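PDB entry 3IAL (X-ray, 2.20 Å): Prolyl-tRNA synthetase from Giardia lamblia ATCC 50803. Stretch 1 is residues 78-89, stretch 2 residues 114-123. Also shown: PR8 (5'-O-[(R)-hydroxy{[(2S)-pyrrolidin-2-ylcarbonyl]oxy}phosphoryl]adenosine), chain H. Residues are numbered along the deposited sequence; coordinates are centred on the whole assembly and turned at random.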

# COMPACT_ATOMS: atom_id res chain seq x y z
N LEU B 78 -4.04 -1.77 -9.57
CA LEU B 78 -2.74 -2.45 -9.63
C LEU B 78 -2.63 -3.37 -10.84
O LEU B 78 -3.48 -4.24 -11.06
CB LEU B 78 -2.47 -3.25 -8.35
CG LEU B 78 -1.08 -3.92 -8.25
CD1 LEU B 78 0.02 -2.86 -8.30
CD2 LEU B 78 -0.94 -4.74 -6.99
N PHE B 79 -1.56 -3.15 -11.61
CA PHE B 79 -1.19 -3.96 -12.75
C PHE B 79 -0.16 -5.00 -12.31
O PHE B 79 0.52 -4.79 -11.31
CB PHE B 79 -0.60 -3.10 -13.87
CG PHE B 79 -1.61 -2.65 -14.90
CD1 PHE B 79 -2.60 -1.75 -14.56
CD2 PHE B 79 -1.57 -3.15 -16.19
CE1 PHE B 79 -3.55 -1.35 -15.50
CE2 PHE B 79 -2.50 -2.75 -17.13
CZ PHE B 79 -3.49 -1.85 -16.78
N PRO B 80 -0.03 -6.11 -13.08
CA PRO B 80 1.06 -7.06 -12.91
C PRO B 80 2.43 -6.43 -13.12
O PRO B 80 2.55 -5.41 -13.81
CB PRO B 80 0.81 -8.08 -14.02
CG PRO B 80 -0.63 -8.00 -14.30
CD PRO B 80 -0.98 -6.56 -14.11
N THR B 81 3.44 -7.04 -12.53
CA THR B 81 4.82 -6.58 -12.62
C THR B 81 5.41 -6.90 -13.98
O THR B 81 6.31 -6.20 -14.46
CB THR B 81 5.67 -7.25 -11.53
OG1 THR B 81 5.09 -6.99 -10.25
CG2 THR B 81 7.12 -6.76 -11.56
N VAL B 82 4.93 -7.97 -14.59
CA VAL B 82 5.52 -8.49 -15.82
C VAL B 82 4.80 -7.91 -17.03
O VAL B 82 3.57 -7.83 -17.06
CB VAL B 82 5.50 -10.03 -15.84
CG1 VAL B 82 6.64 -10.59 -14.98
CG2 VAL B 82 4.13 -10.59 -15.38
N ILE B 83 5.59 -7.49 -18.03
CA ILE B 83 5.06 -6.95 -19.27
C ILE B 83 5.54 -7.84 -20.41
O ILE B 83 6.74 -8.05 -20.54
CB ILE B 83 5.53 -5.50 -19.53
CG1 ILE B 83 5.17 -4.58 -18.36
CG2 ILE B 83 4.88 -4.95 -20.80
CD1 ILE B 83 5.58 -3.14 -18.57
N PRO B 84 4.62 -8.36 -21.24
CA PRO B 84 5.06 -9.21 -22.34
C PRO B 84 5.88 -8.41 -23.37
O PRO B 84 5.59 -7.24 -23.60
CB PRO B 84 3.75 -9.73 -22.94
CG PRO B 84 2.72 -8.74 -22.53
CD PRO B 84 3.16 -8.15 -21.24
N GLU B 85 6.89 -9.05 -23.95
CA GLU B 85 7.80 -8.38 -24.89
C GLU B 85 7.09 -7.65 -26.03
O GLU B 85 7.51 -6.56 -26.40
CB GLU B 85 8.81 -9.37 -25.47
CG GLU B 85 9.88 -8.69 -26.33
CD GLU B 85 11.06 -9.59 -26.64
OE1 GLU B 85 10.85 -10.78 -26.98
OE2 GLU B 85 12.21 -9.11 -26.56
N SER B 86 6.03 -8.24 -26.57
CA SER B 86 5.29 -7.63 -27.67
C SER B 86 4.61 -6.30 -27.30
O SER B 86 4.50 -5.41 -28.14
CB SER B 86 4.27 -8.61 -28.24
OG SER B 86 3.46 -9.12 -27.20
N PHE B 87 4.15 -6.18 -26.05
CA PHE B 87 3.63 -4.90 -25.54
C PHE B 87 4.73 -3.83 -25.53
O PHE B 87 4.57 -2.74 -26.07
CB PHE B 87 3.11 -5.07 -24.11
CG PHE B 87 1.68 -5.55 -24.01
CD1 PHE B 87 1.06 -6.21 -25.07
CD2 PHE B 87 0.98 -5.37 -22.84
CE1 PHE B 87 -0.24 -6.65 -24.95
CE2 PHE B 87 -0.34 -5.81 -22.71
CZ PHE B 87 -0.94 -6.45 -23.77
N LEU B 88 5.85 -4.19 -24.91
CA LEU B 88 6.92 -3.25 -24.59
C LEU B 88 7.60 -2.68 -25.84
O LEU B 88 8.10 -1.55 -25.81
CB LEU B 88 7.95 -3.94 -23.69
CG LEU B 88 8.98 -3.07 -22.97
CD1 LEU B 88 8.32 -2.26 -21.87
CD2 LEU B 88 10.09 -3.96 -22.42
N LYS B 89 7.60 -3.45 -26.92
CA LYS B 89 8.26 -3.05 -28.17
C LYS B 89 7.36 -2.25 -29.15
O LYS B 89 7.84 -1.81 -30.20
CB LYS B 89 8.81 -4.29 -28.89
CG LYS B 89 7.75 -5.11 -29.62
CD LYS B 89 8.32 -6.39 -30.21
CE LYS B 89 7.30 -7.08 -31.10
NZ LYS B 89 7.74 -8.44 -31.53
N GLU B 114 7.27 -19.10 -23.60
CA GLU B 114 7.04 -18.92 -25.04
C GLU B 114 7.13 -17.45 -25.44
O GLU B 114 7.53 -17.13 -26.56
CB GLU B 114 5.68 -19.49 -25.45
CG GLU B 114 5.42 -19.44 -26.96
CD GLU B 114 4.19 -20.24 -27.37
OE1 GLU B 114 4.13 -21.45 -27.04
OE2 GLU B 114 3.30 -19.66 -28.03
N GLU B 115 6.72 -16.56 -24.53
CA GLU B 115 6.96 -15.13 -24.70
C GLU B 115 7.75 -14.60 -23.50
O GLU B 115 7.39 -14.86 -22.35
CB GLU B 115 5.65 -14.37 -24.88
CG GLU B 115 5.85 -12.95 -25.37
CD GLU B 115 4.55 -12.19 -25.52
OE1 GLU B 115 3.55 -12.57 -24.87
OE2 GLU B 115 4.53 -11.20 -26.27
N ARG B 116 8.81 -13.85 -23.77
CA ARG B 116 9.64 -13.27 -22.71
C ARG B 116 8.85 -12.18 -21.98
O ARG B 116 8.05 -11.49 -22.60
CB ARG B 116 10.91 -12.64 -23.26
CG ARG B 116 11.75 -13.51 -24.17
CD ARG B 116 12.74 -12.63 -24.94
NE ARG B 116 13.84 -12.22 -24.09
CZ ARG B 116 14.47 -11.04 -24.15
NH1 ARG B 116 14.10 -10.09 -25.00
NH2 ARG B 116 15.48 -10.82 -23.32
N LEU B 117 9.11 -12.03 -20.69
CA LEU B 117 8.42 -11.03 -19.87
C LEU B 117 9.41 -10.04 -19.29
O LEU B 117 10.38 -10.44 -18.64
CB LEU B 117 7.66 -11.69 -18.72
CG LEU B 117 6.59 -12.71 -19.10
CD1 LEU B 117 6.00 -13.29 -17.84
CD2 LEU B 117 5.52 -12.08 -19.96
N ALA B 118 9.17 -8.76 -19.51
CA ALA B 118 10.00 -7.72 -18.92
C ALA B 118 9.43 -7.33 -17.56
O ALA B 118 8.22 -7.24 -17.39
CB ALA B 118 10.08 -6.51 -19.82
N LEU B 119 10.31 -7.13 -16.58
CA LEU B 119 9.89 -6.49 -15.35
C LEU B 119 9.68 -5.01 -15.69
O LEU B 119 10.55 -4.40 -16.31
CB LEU B 119 10.95 -6.64 -14.26
CG LEU B 119 11.38 -8.06 -13.88
CD1 LEU B 119 12.31 -7.98 -12.68
CD2 LEU B 119 10.18 -8.95 -13.57
N ARG B 120 8.53 -4.46 -15.32
CA ARG B 120 8.17 -3.09 -15.68
C ARG B 120 9.23 -2.05 -15.29
O ARG B 120 9.59 -1.93 -14.13
CB ARG B 120 6.82 -2.70 -15.07
CG ARG B 120 6.74 -2.85 -13.56
CD ARG B 120 5.36 -2.49 -13.06
NE ARG B 120 5.23 -2.91 -11.68
CZ ARG B 120 4.12 -3.34 -11.10
NH1 ARG B 120 2.96 -3.40 -11.75
NH2 ARG B 120 4.18 -3.72 -9.83
N PRO B 121 9.78 -1.32 -16.27
CA PRO B 121 10.60 -0.14 -15.95
C PRO B 121 9.74 1.10 -15.72
O PRO B 121 10.19 2.07 -15.13
CB PRO B 121 11.45 0.03 -17.19
CG PRO B 121 10.61 -0.49 -18.30
CD PRO B 121 9.87 -1.67 -17.71
N THR B 122 8.53 1.04 -16.25
CA THR B 122 7.51 2.07 -16.15
C THR B 122 6.38 1.42 -16.93
O THR B 122 6.63 0.51 -17.74
CB THR B 122 7.96 3.42 -16.77
OG1 THR B 122 6.89 4.37 -16.69
CG2 THR B 122 8.40 3.24 -18.23
N SER B 123 5.14 1.80 -16.68
CA SER B 123 4.03 0.95 -17.10
C SER B 123 3.20 1.40 -18.31
O SER B 123 2.18 0.77 -18.61
CB SER B 123 3.13 0.65 -15.90
OG SER B 123 3.91 0.21 -14.80
C PR8 H . 7.88 8.58 -15.70
N PR8 H . 6.13 7.04 -16.33
O PR8 H . 8.55 7.56 -15.54
P PR8 H . 9.80 9.94 -14.91
N1 PR8 H . 15.74 5.76 -8.46
C2 PR8 H . 14.83 6.41 -7.75
N3 PR8 H . 13.89 7.17 -8.32
C4 PR8 H . 13.83 7.31 -9.65
C5 PR8 H . 14.78 6.65 -10.42
C6 PR8 H . 15.74 5.86 -9.81
N6 PR8 H . 16.66 5.22 -10.54
N7 PR8 H . 14.52 6.94 -11.69
C8 PR8 H . 13.45 7.74 -11.72
N9 PR8 H . 13.03 7.98 -10.48
CA PR8 H . 6.42 8.47 -16.14
CB PR8 H . 5.52 8.95 -15.01
CD PR8 H . 4.90 6.74 -15.60
CG PR8 H . 4.98 7.67 -14.38
C1' PR8 H . 11.86 8.84 -10.12
O10 PR8 H . 8.32 9.86 -15.56
O1P PR8 H . 10.87 9.52 -15.85
C2' PR8 H . 12.11 10.34 -10.43
O2' PR8 H . 11.57 11.15 -9.38
O2P PR8 H . 9.98 11.48 -14.50
C3' PR8 H . 11.27 10.58 -11.66
O3' PR8 H . 10.92 11.96 -11.77
C4' PR8 H . 10.07 9.76 -11.25
O4' PR8 H . 10.69 8.49 -10.93
C5' PR8 H . 9.10 9.66 -12.41
O5' PR8 H . 9.75 9.10 -13.54
O HOH W 1 1.89 -5.78 -9.18
O HOH W 2 9.24 -12.66 -26.60

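Arg120 reaches along stretch 1 past its partner Thr81 and ties its guanidinium to a main-chain oxygen: NH1 donates to Phe79 O at 2.8 Å, near the guanidinium plane, and a water bridges the same pair, donating to Phe79 O (2.7 Å) and accepting from Arg120 NH2 (3.1 Å). Pro80 O lies 2.9 Å from Arg120 NH1, but the angle is too poor for a hydrogen bond. Beyond this anchor, strands 82-84 and 116-119 run antiparallel with a marked twist, their directions 136° apart. Ile83 and Ala118 form the hydrogen-bonded pair, with Ile83 N to Ala118 O and Ala118 N to Ile83 O both 2.7 Å. The ladder continues on either side of this pair through Arg120 N to Thr81 O (2.9 Å) and Glu85 N to Arg116 O (3.0 Å). Pro84 has no amide hydrogen to give, yet its place in a non-hydrogen-bonded pair with Leu117 asks for none across the strands. Val82, Pro84, Leu117 and Leu119 share one face, where Val82 CB meets Leu117 CD1 at 3.9 Å and Val82 CG1 meets Leu119 CD2 at 4.1 Å. On the face of Ile83 and Ala118, the small Ala118 side chain receives Leu88 from the following helix, CD2 to CB 3.6 Å, while Ile83 CD1 packs on Arg120 CB at 3.7 Å. Charge gathers at the helix start. Glu85 OE2 and Arg116 NH1 form a 2.6 Å salt bridge, and a second water donates to Glu85 OE1 (2.5 Å) and accepts from Arg116 N (3.1 Å). Glu115 OE2 accepts from Ser86 OG at 2.5 Å and, weakly, from Ser86 N at 3.3 Å, using an amide in the first turn of the helix. Past the strand, Thr122 OG1 accepts a 2.8 Å hydrogen bond from PR8 N, linking stretch 2 to the prolyl-adenylate.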